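Local atomic coordinates of Csc2 (PDB entry 4TXD), a protein that is a zinc-containing Cas7-family protein of the type I-D CRISPR system that binds RNA, probably the guide RNA of the interference complex. Residues 36-39 with 40-44; 310-313 with 314-318; 115-118 with 119-122. All blocks are in the same frame, centred on the assembly; numbering follows the deposited sequence.

Contact 1 (36-39 with 40-44)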
# COMPACT_ATOMS: atom_id res chain seq x y z
N TYR A 36 -3.78 8.62 17.64
CA TYR A 36 -2.75 7.72 17.21
C TYR A 36 -1.99 8.19 16.00
O TYR A 36 -1.08 7.55 15.59
CB TYR A 36 -3.35 6.37 16.87
CG TYR A 36 -4.02 5.67 18.01
CD1 TYR A 36 -5.33 5.90 18.31
CD2 TYR A 36 -3.33 4.75 18.75
CE1 TYR A 36 -5.94 5.25 19.35
CE2 TYR A 36 -3.93 4.10 19.79
CZ TYR A 36 -5.23 4.36 20.08
OH TYR A 36 -5.81 3.69 21.10
N LEU A 37 -2.38 9.30 15.41
CA LEU A 37 -1.74 9.79 14.20
C LEU A 37 -0.67 10.84 14.48
O LEU A 37 -0.74 11.52 15.46
CB LEU A 37 -2.77 10.37 13.26
CG LEU A 37 -3.85 9.45 12.72
CD1 LEU A 37 -4.88 10.23 11.94
CD2 LEU A 37 -3.27 8.35 11.86
N ARG A 38 0.28 10.98 13.60
CA ARG A 38 1.32 11.97 13.77
C ARG A 38 0.88 13.27 13.16
O ARG A 38 0.05 13.29 12.32
CB ARG A 38 2.63 11.52 13.13
CG ARG A 38 3.00 10.07 13.37
CD ARG A 38 3.32 9.81 14.82
NE ARG A 38 4.43 10.61 15.26
CZ ARG A 38 5.68 10.21 15.29
NH1 ARG A 38 6.61 11.03 15.72
NH2 ARG A 38 6.02 9.00 14.92
N SER A 39 1.46 14.37 13.59
CA SER A 39 1.12 15.69 13.08
C SER A 39 2.19 16.20 12.14
O SER A 39 3.38 16.04 12.41
CB SER A 39 0.94 16.70 14.23
OG SER A 39 0.14 16.17 15.26
N ILE A 40 1.76 16.79 11.03
CA ILE A 40 2.68 17.47 10.13
C ILE A 40 3.43 18.54 10.93
O ILE A 40 2.83 19.28 11.71
CB ILE A 40 1.95 18.12 8.93
CG1 ILE A 40 1.17 17.05 8.15
CG2 ILE A 40 2.94 18.82 8.02
CD1 ILE A 40 0.28 17.63 7.05
N GLY A 41 4.75 18.58 10.78
CA GLY A 41 5.56 19.61 11.41
C GLY A 41 6.15 19.19 12.75
O GLY A 41 6.99 19.90 13.30
N ASP A 42 5.70 18.06 13.28
CA ASP A 42 6.27 17.52 14.51
C ASP A 42 7.77 17.34 14.36
O ASP A 42 8.23 16.73 13.39
CB ASP A 42 5.61 16.19 14.89
CG ASP A 42 6.31 15.50 16.06
OD1 ASP A 42 6.92 16.21 16.90
OD2 ASP A 42 6.26 14.25 16.14
N LYS A 43 8.52 17.88 15.31
CA LYS A 43 9.98 17.78 15.28
C LYS A 43 10.45 16.33 15.27
O LYS A 43 11.51 16.01 14.70
CB LYS A 43 10.58 18.52 16.48
N ASP A 44 9.67 15.44 15.86
CA ASP A 44 10.07 14.05 16.04
C ASP A 44 9.43 13.05 15.06
O ASP A 44 9.34 11.87 15.37
CB ASP A 44 9.76 13.61 17.47
CG ASP A 44 10.55 14.39 18.50
OD1 ASP A 44 11.74 14.69 18.24
OD2 ASP A 44 9.99 14.71 19.58
O HOH W 1 3.54 13.59 15.94
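Ser39 and Asp42 close a type II beta turn in the loop between helix 24-27 and strand 52-61, the N of Asp42 bonding to the O of Ser39 at 3.2 Å. The third place of the turn goes to Gly41, at backbone angles where a CB would press on the carbonyl O before it. The carboxylate of Asp42 reaches back across the turn: OD2 takes the NH1 of Arg38 at 3.3 Å in a salt bridge, meeting it at the edge of the guanidinium and close to its plane, though the two flat groups are turned 53° apart. The arginine reaches there because its chain folds at both chi2 (-67°) and chi3 (-59°). A water sits between them, accepting from Arg38 NE and Ser39 N and donating to Asp42 OD2 at 2.8 Å. On the other oxygen an Asx turn forms, Asp44 N bonding to Asp42 OD1 at 3.0 Å from above the carboxylate plane. Arg38 NH1 also makes a weak bond to Asp44 O, while NH2 binds Phe47 O and forms a salt bridge with Asp249. A leucine in place of Arg38 would probably cost Asp42 and Asp249 this cationic mate and Phe47 O this donor. Ile40 turns outward from the loop and packs on helix 343-365 at Arg349, Ser350 and Asp353.

Contact 2 (310-313 with 314-318)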
# COMPACT_ATOMS: atom_id res chain seq x y z
N VAL A 310 -18.06 -14.78 3.22
CA VAL A 310 -16.84 -14.27 3.80
C VAL A 310 -17.05 -12.86 4.32
O VAL A 310 -16.67 -12.56 5.39
CB VAL A 310 -15.69 -14.31 2.79
CG1 VAL A 310 -14.50 -13.53 3.27
CG2 VAL A 310 -15.30 -15.73 2.52
N LYS A 311 -17.62 -12.00 3.51
CA LYS A 311 -17.80 -10.62 3.89
C LYS A 311 -18.68 -10.52 5.14
O LYS A 311 -18.34 -9.84 6.06
CB LYS A 311 -18.37 -9.80 2.75
CG LYS A 311 -18.27 -8.34 3.03
CD LYS A 311 -19.15 -7.44 2.22
CE LYS A 311 -19.40 -7.89 0.83
NZ LYS A 311 -20.16 -6.88 0.08
N LYS A 312 -19.76 -11.26 5.16
CA LYS A 312 -20.61 -11.30 6.33
C LYS A 312 -19.86 -11.77 7.54
O LYS A 312 -19.87 -11.12 8.52
CB LYS A 312 -21.85 -12.14 6.07
CG LYS A 312 -22.61 -12.51 7.32
CD LYS A 312 -23.70 -13.53 7.05
CE LYS A 312 -24.90 -13.30 7.95
NZ LYS A 312 -24.95 -14.27 9.08
N ASN A 313 -19.21 -12.91 7.46
CA ASN A 313 -18.49 -13.46 8.59
C ASN A 313 -17.44 -12.50 9.11
O ASN A 313 -17.24 -12.36 10.27
CB ASN A 313 -17.77 -14.75 8.22
CG ASN A 313 -18.69 -15.90 7.91
OD1 ASN A 313 -18.24 -16.93 7.45
ND2 ASN A 313 -19.96 -15.73 8.16
N LEU A 314 -16.74 -11.87 8.18
CA LEU A 314 -15.66 -10.98 8.50
C LEU A 314 -16.12 -9.73 9.23
O LEU A 314 -15.55 -9.34 10.19
CB LEU A 314 -14.93 -10.61 7.23
CG LEU A 314 -13.43 -10.50 7.27
CD1 LEU A 314 -12.79 -11.50 8.18
CD2 LEU A 314 -12.87 -10.60 5.87
N LYS A 315 -17.17 -9.11 8.74
CA LYS A 315 -17.74 -7.96 9.39
C LYS A 315 -18.10 -8.25 10.82
O LYS A 315 -17.87 -7.45 11.66
CB LYS A 315 -18.92 -7.43 8.62
CG LYS A 315 -18.52 -6.77 7.33
CD LYS A 315 -19.65 -5.95 6.78
CE LYS A 315 -19.35 -5.50 5.37
NZ LYS A 315 -20.45 -4.78 4.69
N GLU A 316 -18.65 -9.42 11.09
CA GLU A 316 -18.96 -9.80 12.45
C GLU A 316 -17.69 -10.00 13.27
O GLU A 316 -17.60 -9.57 14.38
CB GLU A 316 -19.79 -11.06 12.52
CG GLU A 316 -21.00 -11.09 11.63
CD GLU A 316 -21.83 -12.34 11.81
OE1 GLU A 316 -21.31 -13.35 12.30
OE2 GLU A 316 -23.00 -12.31 11.48
N ARG A 317 -16.73 -10.69 12.70
CA ARG A 317 -15.49 -10.95 13.40
C ARG A 317 -14.75 -9.67 13.73
O ARG A 317 -14.20 -9.53 14.79
CB ARG A 317 -14.61 -11.88 12.59
CG ARG A 317 -13.29 -12.19 13.22
CD ARG A 317 -13.42 -13.17 14.35
NE ARG A 317 -12.13 -13.54 14.86
CZ ARG A 317 -11.80 -13.55 16.14
NH1 ARG A 317 -12.66 -13.21 17.09
NH2 ARG A 317 -10.57 -13.90 16.49
N LEU A 318 -14.76 -8.73 12.81
CA LEU A 318 -14.06 -7.50 13.02
C LEU A 318 -14.72 -6.72 14.14
O LEU A 318 -14.06 -6.12 14.93
CB LEU A 318 -13.98 -6.69 11.74
CG LEU A 318 -13.08 -7.31 10.66
CD1 LEU A 318 -13.01 -6.45 9.44
CD2 LEU A 318 -11.70 -7.59 11.17
O HOH W 2 -20.26 -4.21 1.81
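Lys311 and Lys315, one turn apart on helix 307-321, lie side by side and point the same way, their methylenes touching where CD of Lys311 meets CE of Lys315 at 3.7 Å. They leave the backbone differently: Lys311 has CG anti to its N (chi1 -167°) and bends at chi3, whereas Lys315 sets CG beside its N (chi1 -71°) and runs extended. CG of Lys315 passes close to the carbonyl O of Lys311 on the way, at 3.3 Å. Both ammonium groups donate to one water, whose oxygen is 2.9 Å from NZ of Lys315, and they stay 5.1 Å apart, NZ to NZ. Lys311 NZ has a weak bond to Tyr307 OH and a weak, long ion pair with Glu281. The next pair in the same spacing, Lys312 and Glu316, meets at an oblique angle on an exposed side of the helix. Here NZ of Lys312 and OE2 of Glu316 form a long salt bridge of 3.7 Å. Facing the sheet, CG1 of Val310 touches CD2 of Leu314 at 4.2 Å; these side chains rest on Ile242 of strand 240-247, and Leu314 also meets Leu58 of strand 52-61 and Leu298 of helix 295-301. Regular i to i+4 backbone bonds, such as Lys315 N to Lys311 O at 3.0 Å, set this spacing. The helix is thus amphipathic, with apolar contacts toward the sheet; on its polar side the shared water, with the distant carboxylate of Glu281, probably offsets some of the repulsion between the two ammonium groups, and the long Lys312-Glu316 pair probably contributes only modestly.

Contact 3 (115-118 with 119-122)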
# COMPACT_ATOMS: atom_id res chain seq x y z
N SER A 115 -4.70 17.86 -12.54
CA SER A 115 -5.89 18.61 -12.19
C SER A 115 -5.57 20.07 -11.84
O SER A 115 -6.47 20.89 -11.72
CB SER A 115 -6.60 17.96 -11.01
OG SER A 115 -6.02 18.38 -9.78
N LEU A 116 -4.29 20.41 -11.68
CA LEU A 116 -3.91 21.76 -11.23
C LEU A 116 -4.12 22.83 -12.32
O LEU A 116 -3.88 22.58 -13.50
CB LEU A 116 -2.45 21.77 -10.76
CG LEU A 116 -2.07 20.68 -9.74
CD1 LEU A 116 -0.58 20.75 -9.41
CD2 LEU A 116 -2.93 20.78 -8.47
N ASP A 117 -4.57 24.02 -11.91
CA ASP A 117 -4.58 25.18 -12.81
C ASP A 117 -3.30 25.99 -12.56
O ASP A 117 -2.41 25.50 -11.86
CB ASP A 117 -5.83 26.04 -12.63
CG ASP A 117 -6.06 26.46 -11.18
OD1 ASP A 117 -5.07 26.69 -10.44
OD2 ASP A 117 -7.23 26.58 -10.77
N GLU A 118 -3.21 27.20 -13.08
CA GLU A 118 -1.98 27.94 -12.91
C GLU A 118 -1.74 28.31 -11.48
O GLU A 118 -0.63 28.40 -11.07
CB GLU A 118 -1.87 29.21 -13.76
CG GLU A 118 -3.09 29.64 -14.52
CD GLU A 118 -4.28 29.99 -13.68
OE1 GLU A 118 -4.51 31.16 -13.37
OE2 GLU A 118 -5.01 29.08 -13.39
N VAL A 119 -2.80 28.53 -10.74
CA VAL A 119 -2.67 28.97 -9.39
C VAL A 119 -2.14 27.84 -8.52
O VAL A 119 -1.22 28.02 -7.77
CB VAL A 119 -3.99 29.46 -8.82
CG1 VAL A 119 -3.82 29.86 -7.38
CG2 VAL A 119 -4.52 30.61 -9.64
N SER A 120 -2.76 26.69 -8.64
CA SER A 120 -2.42 25.57 -7.80
C SER A 120 -1.12 24.92 -8.22
O SER A 120 -0.46 24.33 -7.42
CB SER A 120 -3.56 24.58 -7.74
OG SER A 120 -4.07 24.32 -9.00
N LYS A 121 -0.76 25.07 -9.46
CA LYS A 121 0.50 24.59 -9.93
C LYS A 121 1.65 25.37 -9.33
O LYS A 121 2.63 24.79 -8.95
CB LYS A 121 0.59 24.59 -11.43
CG LYS A 121 1.96 24.16 -11.89
CD LYS A 121 2.10 23.95 -13.36
CE LYS A 121 3.56 23.69 -13.64
NZ LYS A 121 3.86 22.86 -14.83
N ARG A 122 1.53 26.69 -9.27
CA ARG A 122 2.59 27.47 -8.68
C ARG A 122 2.75 27.06 -7.23
O ARG A 122 3.83 27.02 -6.77
CB ARG A 122 2.42 28.97 -8.82
CG ARG A 122 3.70 29.73 -8.50
CD ARG A 122 3.38 31.02 -7.84
NE ARG A 122 4.45 31.71 -7.13
CZ ARG A 122 5.61 32.08 -7.64
NH1 ARG A 122 5.94 31.78 -8.87
NH2 ARG A 122 6.44 32.74 -6.89
O HOH W 3 -6.63 25.59 -8.32
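A capping box starts helix 118-134, with Asp117 as its N-cap and Ser120 as the partner residue. The exchange runs both ways: Asp117 OD1 accepts from Ser120 N at 2.9 Å, in a nearly straight bond (168°) that comes close to the C-O direction of the carboxylate, and Ser120 OG accepts from Asp117 N at 3.0 Å with a more bent geometry. OD1 takes a second, weak bond from Val119 N, so one oxygen serves two amides of the first turn. Both side chains put their polar group between the backbone N and the carbonyl carbon (chi1 53° in Asp117, 46° in Ser120), and this turns each back on the other's main chain. A water links the two side chains, donating to Ser120 OG at 2.9 Å and weakly to Asp117 OD2. Regular helical bonding then begins, with Lys121 N on Asp117 O at 2.9 Å and Arg122 N on Glu118 O. Just ahead of the cap, Leu116 folds along the first turn: its CB lies 3.5 Å from Ser120 OG, CD2 meets Ser120 CB, and CD1 reaches Lys121 CA at 4.0 Å. Pro340 covers Leu116 and Ser120 from a separate loop, while Lys121 sends its chain away to a salt bridge with Glu143. The aspartate's negative charge would probably interact favourably with the helix dipole as well as occupying first-turn amides. Reciprocal bonding of this kind is the classic N-terminal capping box, used here where the chain passes from helix 94-115 into helix 118-134.

All three are local contacts on one chain, in series as contact 1, contact 3, contact 2. They do not touch: centres lie about 33 Å apart for contacts 1 and 2, about 27 Å for contacts 1 and 3, and about 43 Å for contacts 2 and 3. Contact 1 lies in the loop that runs into strand 52-61 and packs on helix 343-365, while the helix of contact 2 lies on the sheet through strands 52-61 and 240-247. The centre of contact 3, at a helix start, lies about 27 Å from the centre of the chain. None belongs to the zinc site of Cys146, Asp165, Cys168 and Cys171. Contacts 1 and 3 both use an aspartate to accept backbone N-H groups.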